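Local coordinates for protein DNA polymerase (Pyrobaculum calidifontis, PDB 5MDN) that probably catalyses template-directed DNA synthesis, adding deoxyribonucleotides from their triphosphates to a growing strand with release of diphosphate, as a family B polymerase, at residues G715-R728 against Y732-Y746. Sequence-based numbering, arbitrary orientation.
Sequences GYVIVRGPGKVSER and YIFVDDASKVDVDYY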
loop_
_atom_site.group_PDB
_atom_site.type_symbol
_atom_site.label_atom_id
_atom_site.label_comp_id
_atom_site.label_asym_id
_atom_site.label_seq_id
_atom_site.Cartn_x
_atom_site.Cartn_y
_atom_site.Cartn_z
ATOM N N GLY A 715 -19.510 16.858 -11.251
ATOM C CA GLY A 715 -20.770 16.473 -10.648
ATOM C C GLY A 715 -21.967 16.991 -11.420
ATOM O O GLY A 715 -22.346 18.156 -11.258
ATOM N N TYR A 716 -22.570 16.155 -12.262
ATOM C CA TYR A 716 -23.660 16.587 -13.125
ATOM C C TYR A 716 -24.864 15.663 -12.991
ATOM O O TYR A 716 -24.745 14.496 -12.606
ATOM C CB TYR A 716 -23.208 16.662 -14.589
ATOM C CG TYR A 716 -22.772 15.346 -15.194
ATOM C CD1 TYR A 716 -23.694 14.478 -15.768
ATOM C CD2 TYR A 716 -21.433 14.978 -15.204
ATOM C CE1 TYR A 716 -23.294 13.278 -16.328
ATOM C CE2 TYR A 716 -21.024 13.780 -15.763
ATOM C CZ TYR A 716 -21.960 12.935 -16.322
ATOM O OH TYR A 716 -21.560 11.742 -16.878
ATOM N N VAL A 717 -26.034 16.213 -13.317
ATOM C CA VAL A 717 -27.291 15.475 -13.333
ATOM C C VAL A 717 -27.988 15.735 -14.664
ATOM O O VAL A 717 -28.042 16.878 -15.132
ATOM C CB VAL A 717 -28.205 15.875 -12.154
ATOM C CG1 VAL A 717 -29.499 15.079 -12.184
ATOM C CG2 VAL A 717 -27.485 15.680 -10.827
ATOM N N ILE A 718 -28.520 14.677 -15.269
ATOM C CA ILE A 718 -29.264 14.804 -16.519
ATOM C C ILE A 718 -30.685 15.266 -16.212
ATOM O O ILE A 718 -31.354 14.720 -15.326
ATOM C CB ILE A 718 -29.255 13.479 -17.302
ATOM C CG1 ILE A 718 -27.894 13.242 -17.975
ATOM C CG2 ILE A 718 -30.367 13.447 -18.339
ATOM C CD1 ILE A 718 -26.772 12.824 -17.049
ATOM N N VAL A 719 -31.153 16.267 -16.957
ATOM C CA VAL A 719 -32.438 16.916 -16.731
ATOM C C VAL A 719 -33.231 16.875 -18.030
ATOM O O VAL A 719 -32.660 16.813 -19.123
ATOM C CB VAL A 719 -32.260 18.371 -16.230
ATOM C CG1 VAL A 719 -33.592 18.980 -15.816
ATOM C CG2 VAL A 719 -31.268 18.420 -15.074
ATOM N N ARG A 720 -34.559 16.897 -17.910
ATOM C CA ARG A 720 -35.410 16.822 -19.089
ATOM C C ARG A 720 -35.201 18.032 -19.991
ATOM O O ARG A 720 -34.865 19.130 -19.537
ATOM C CB ARG A 720 -36.891 16.759 -18.706
ATOM C CG ARG A 720 -37.382 17.976 -17.935
ATOM C CD ARG A 720 -38.883 17.931 -17.698
ATOM N NE ARG A 720 -39.313 16.784 -16.906
ATOM C CZ ARG A 720 -40.017 15.772 -17.401
ATOM N NH1 ARG A 720 -40.365 15.775 -18.680
ATOM N NH2 ARG A 720 -40.380 14.763 -16.622
ATOM N N GLY A 721 -35.403 17.815 -21.286
ATOM C CA GLY A 721 -35.312 18.874 -22.258
ATOM C C GLY A 721 -34.909 18.373 -23.628
ATOM O O GLY A 721 -34.425 17.249 -23.792
ATOM N N PRO A 722 -35.105 19.213 -24.645
ATOM C CA PRO A 722 -34.726 18.846 -26.018
ATOM C C PRO A 722 -33.228 19.024 -26.234
ATOM O O PRO A 722 -32.693 20.116 -26.039
ATOM C CB PRO A 722 -35.544 19.813 -26.884
ATOM C CG PRO A 722 -35.887 20.959 -26.001
ATOM C CD PRO A 722 -35.700 20.559 -24.564
ATOM N N GLY A 723 -32.547 17.950 -26.625
ATOM C CA GLY A 723 -31.124 18.069 -26.913
ATOM C C GLY A 723 -30.523 16.761 -27.393
ATOM O O GLY A 723 -31.195 15.724 -27.440
ATOM N N LYS A 724 -29.230 16.848 -27.762
ATOM C CA LYS A 724 -28.389 15.769 -28.266
ATOM C C LYS A 724 -28.126 14.752 -27.176
ATOM O O LYS A 724 -28.388 14.973 -26.001
ATOM C CB LYS A 724 -27.040 16.319 -28.744
ATOM C CG LYS A 724 -26.032 15.373 -29.376
ATOM C CD LYS A 724 -26.430 14.792 -30.711
ATOM C CE LYS A 724 -25.139 14.288 -31.372
ATOM N NZ LYS A 724 -24.497 13.276 -30.471
ATOM N N VAL A 725 -27.614 13.599 -27.590
ATOM C CA VAL A 725 -27.343 12.535 -26.633
ATOM C C VAL A 725 -26.335 13.042 -25.613
ATOM O O VAL A 725 -25.356 13.704 -25.971
ATOM C CB VAL A 725 -26.861 11.262 -27.350
ATOM C CG1 VAL A 725 -27.870 10.804 -28.380
ATOM C CG2 VAL A 725 -25.572 11.575 -28.063
ATOM N N SER A 726 -26.603 12.789 -24.329
ATOM C CA SER A 726 -25.716 13.164 -23.227
ATOM C C SER A 726 -25.617 14.671 -22.995
ATOM O O SER A 726 -24.986 15.095 -22.025
ATOM C CB SER A 726 -24.309 12.591 -23.440
ATOM O OG SER A 726 -23.721 13.181 -24.588
ATOM N N GLU A 727 -26.218 15.496 -23.854
ATOM C CA GLU A 727 -26.019 16.953 -23.758
ATOM C C GLU A 727 -27.090 17.662 -22.933
ATOM O O GLU A 727 -27.489 18.792 -23.235
ATOM C CB GLU A 727 -25.896 17.583 -25.144
ATOM C CG GLU A 727 -24.940 16.860 -26.084
ATOM C CD GLU A 727 -23.622 16.448 -25.429
ATOM O OE1 GLU A 727 -23.080 17.201 -24.588
ATOM O OE2 GLU A 727 -23.125 15.353 -25.759
ATOM N N ARG A 728 -27.554 17.024 -21.860
ATOM C CA ARG A 728 -28.525 17.617 -20.948
ATOM C C ARG A 728 -28.029 17.518 -19.511
ATOM O O ARG A 728 -28.827 17.424 -18.574
ATOM C CB ARG A 728 -29.894 16.953 -21.082
ATOM C CG ARG A 728 -30.640 17.241 -22.378
ATOM C CD ARG A 728 -30.209 16.309 -23.498
ATOM N NE ARG A 728 -29.947 14.954 -23.017
ATOM C CZ ARG A 728 -30.884 14.031 -22.824
ATOM N NH1 ARG A 728 -32.158 14.313 -23.061
ATOM N NH2 ARG A 728 -30.548 12.825 -22.387
ATOM N N TYR A 732 -25.278 20.076 -10.386
ATOM C CA TYR A 732 -26.253 19.795 -9.338
ATOM C C TYR A 732 -26.636 21.013 -8.510
ATOM O O TYR A 732 -27.592 20.928 -7.732
ATOM C CB TYR A 732 -25.719 18.698 -8.414
ATOM C CG TYR A 732 -24.734 19.175 -7.366
ATOM C CD1 TYR A 732 -23.389 19.345 -7.673
ATOM C CD2 TYR A 732 -25.145 19.433 -6.063
ATOM C CE1 TYR A 732 -22.486 19.772 -6.717
ATOM C CE2 TYR A 732 -24.249 19.863 -5.102
ATOM C CZ TYR A 732 -22.922 20.030 -5.433
ATOM O OH TYR A 732 -22.028 20.456 -4.476
ATOM N N ILE A 733 -25.929 22.138 -8.648
ATOM C CA ILE A 733 -26.286 23.344 -7.904
ATOM C C ILE A 733 -27.279 24.209 -8.665
ATOM O O ILE A 733 -27.852 25.144 -8.086
ATOM C CB ILE A 733 -25.014 24.149 -7.555
ATOM C CG1 ILE A 733 -25.314 25.243 -6.523
ATOM C CG2 ILE A 733 -24.395 24.747 -8.810
ATOM C CD1 ILE A 733 -26.023 24.736 -5.282
ATOM N N PHE A 734 -27.533 23.905 -9.933
ATOM C CA PHE A 734 -28.379 24.739 -10.770
ATOM C C PHE A 734 -29.787 24.185 -10.946
ATOM O O PHE A 734 -30.580 24.774 -11.688
ATOM C CB PHE A 734 -27.698 24.951 -12.123
ATOM C CG PHE A 734 -26.343 25.592 -12.007
ATOM C CD1 PHE A 734 -26.181 26.758 -11.265
ATOM C CD2 PHE A 734 -25.233 25.018 -12.614
ATOM C CE1 PHE A 734 -24.945 27.350 -11.142
ATOM C CE2 PHE A 734 -23.988 25.599 -12.497
ATOM C CZ PHE A 734 -23.840 26.771 -11.760
ATOM N N VAL A 735 -30.115 23.068 -10.295
ATOM C CA VAL A 735 -31.499 22.613 -10.235
ATOM C C VAL A 735 -32.122 23.370 -9.070
ATOM O O VAL A 735 -32.023 22.951 -7.911
ATOM C CB VAL A 735 -31.600 21.088 -10.057
ATOM C CG1 VAL A 735 -33.057 20.657 -9.979
ATOM C CG2 VAL A 735 -30.891 20.378 -11.201
ATOM N N ASP A 736 -32.759 24.501 -9.378
ATOM C CA ASP A 736 -33.280 25.419 -8.367
ATOM C C ASP A 736 -34.550 24.873 -7.719
ATOM O O ASP A 736 -35.674 25.251 -8.059
ATOM C CB ASP A 736 -33.521 26.791 -8.988
ATOM C CG ASP A 736 -34.365 26.725 -10.249
ATOM O OD1 ASP A 736 -34.276 25.708 -10.974
ATOM O OD2 ASP A 736 -35.107 27.696 -10.515
ATOM N N ASP A 737 -34.353 23.993 -6.734
ATOM C CA ASP A 737 -35.448 23.403 -5.960
ATOM C C ASP A 737 -36.571 22.888 -6.856
ATOM O O ASP A 737 -37.754 22.997 -6.530
ATOM C CB ASP A 737 -35.992 24.422 -4.959
ATOM C CG ASP A 737 -34.968 24.810 -3.906
ATOM O OD1 ASP A 737 -34.267 23.913 -3.399
ATOM O OD2 ASP A 737 -34.865 26.011 -3.583
ATOM N N ALA A 738 -36.202 22.308 -7.997
ATOM C CA ALA A 738 -37.198 21.862 -8.959
ATOM C C ALA A 738 -37.547 20.392 -8.791
ATOM O O ALA A 738 -38.725 20.043 -8.652
ATOM C CB ALA A 738 -36.695 22.124 -10.384
ATOM N N SER A 739 -36.529 19.535 -8.783
ATOM C CA SER A 739 -36.690 18.085 -8.702
ATOM C C SER A 739 -37.495 17.555 -9.886
ATOM O O SER A 739 -38.346 16.676 -9.740
ATOM C CB SER A 739 -37.329 17.671 -7.373
ATOM O OG SER A 739 -36.605 18.189 -6.269
ATOM N N LYS A 740 -37.225 18.096 -11.072
ATOM C CA LYS A 740 -37.713 17.547 -12.339
ATOM C C LYS A 740 -36.514 17.015 -13.118
ATOM O O LYS A 740 -35.778 17.781 -13.752
ATOM C CB LYS A 740 -38.524 18.576 -13.115
ATOM C CG LYS A 740 -39.980 18.642 -12.661
ATOM C CD LYS A 740 -40.136 19.337 -11.324
ATOM C CE LYS A 740 -41.556 19.225 -10.793
ATOM N NZ LYS A 740 -41.635 19.729 -9.393
ATOM N N VAL A 741 -36.276 15.714 -12.977
ATOM C CA VAL A 741 -35.082 15.038 -13.467
ATOM C C VAL A 741 -35.476 14.017 -14.530
ATOM O O VAL A 741 -36.506 13.346 -14.403
ATOM C CB VAL A 741 -34.309 14.387 -12.307
ATOM C CG1 VAL A 741 -32.983 13.838 -12.790
ATOM C CG2 VAL A 741 -34.096 15.408 -11.194
ATOM N N ASP A 742 -34.656 13.894 -15.577
ATOM C CA ASP A 742 -34.925 12.932 -16.646
ATOM C C ASP A 742 -34.813 11.523 -16.079
ATOM O O ASP A 742 -33.762 10.880 -16.163
ATOM C CB ASP A 742 -33.958 13.112 -17.819
ATOM C CG ASP A 742 -34.275 12.186 -18.988
ATOM O OD1 ASP A 742 -35.370 11.584 -19.001
ATOM O OD2 ASP A 742 -33.423 12.053 -19.893
ATOM N N VAL A 743 -35.912 11.042 -15.496
ATOM C CA VAL A 743 -35.927 9.715 -14.886
ATOM C C VAL A 743 -35.696 8.629 -15.930
ATOM O O VAL A 743 -35.079 7.600 -15.635
ATOM C CB VAL A 743 -37.249 9.515 -14.110
ATOM C CG1 VAL A 743 -38.256 8.676 -14.899
ATOM C CG2 VAL A 743 -36.976 8.900 -12.759
ATOM N N ASP A 744 -36.176 8.836 -17.161
ATOM C CA ASP A 744 -35.995 7.836 -18.210
ATOM C C ASP A 744 -34.520 7.550 -18.466
ATOM O O ASP A 744 -34.166 6.441 -18.879
ATOM C CB ASP A 744 -36.680 8.299 -19.493
ATOM C CG ASP A 744 -38.183 8.418 -19.341
ATOM O OD1 ASP A 744 -38.682 8.243 -18.208
ATOM O OD2 ASP A 744 -38.867 8.690 -20.349
ATOM N N TYR A 745 -33.649 8.531 -18.228
ATOM C CA TYR A 745 -32.213 8.293 -18.337
ATOM C C TYR A 745 -31.734 7.355 -17.235
ATOM O O TYR A 745 -31.062 6.351 -17.506
ATOM C CB TYR A 745 -31.468 9.630 -18.266
ATOM C CG TYR A 745 -29.963 9.553 -18.439
ATOM C CD1 TYR A 745 -29.131 9.182 -17.388
ATOM C CD2 TYR A 745 -29.371 9.917 -19.642
ATOM C CE1 TYR A 745 -27.758 9.128 -17.548
ATOM C CE2 TYR A 745 -27.999 9.880 -19.806
ATOM C CZ TYR A 745 -27.198 9.480 -18.758
ATOM O OH TYR A 745 -25.832 9.434 -18.922
ATOM N N TYR A 746 -32.074 7.665 -15.981
ATOM C CA TYR A 746 -31.518 6.938 -14.847
ATOM C C TYR A 746 -32.066 5.524 -14.704
ATOM O O TYR A 746 -31.400 4.682 -14.097
ATOM C CB TYR A 746 -31.758 7.728 -13.560
ATOM C CG TYR A 746 -30.807 8.890 -13.405
ATOM C CD1 TYR A 746 -29.530 8.835 -13.945
ATOM C CD2 TYR A 746 -31.184 10.044 -12.731
ATOM C CE1 TYR A 746 -28.651 9.891 -13.816
ATOM C CE2 TYR A 746 -30.310 11.109 -12.597
ATOM C CZ TYR A 746 -29.045 11.024 -13.141
ATOM O OH TYR A 746 -28.166 12.076 -13.013
#
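The Y745 ring carries I718 over one face: CG1 lies 3.8 Å from the ring centroid, almost on the normal, a CH-pi contact, while CD1 reaches CZ and CG2 lies against CG. With CG anti to the backbone N (chi1 -177°), Y745 swings off the first turn of its helix across this isoleucine, and its OH hydrogen-bonds K749 NZ one turn further on. Replacing Y745 with an alanine would probably uncover one flank of I718 and leave K749 without its hydroxyl partner. The Y746 ring instead meets at its edge V717 CG1, which also packs on V741 CG1 at 3.7 Å; the Y746 OH accepts a weak hydrogen bond from I718 N, 3.5 Å. Y732 turns a ring edge to G715 O. R728 NH2 stands oblique to the Y745 ring and forms a long salt bridge, 3.9 Å, with D742 OD2, the guanidinium and carboxylate planes 79° apart; the guanidinium edge also faces G721 O. D742 N, at the helix N-cap, gives a weak hydrogen bond to I718 O. This structural packing in the polymerase's C-terminal part, away from the magnesium-binding aspartates, joins the antiparallel hairpin 716-718/729-731 to the 732-742 connection and first turn of helix 743-756, with helix 693-697 against Y716 and helix 647-666 against V743.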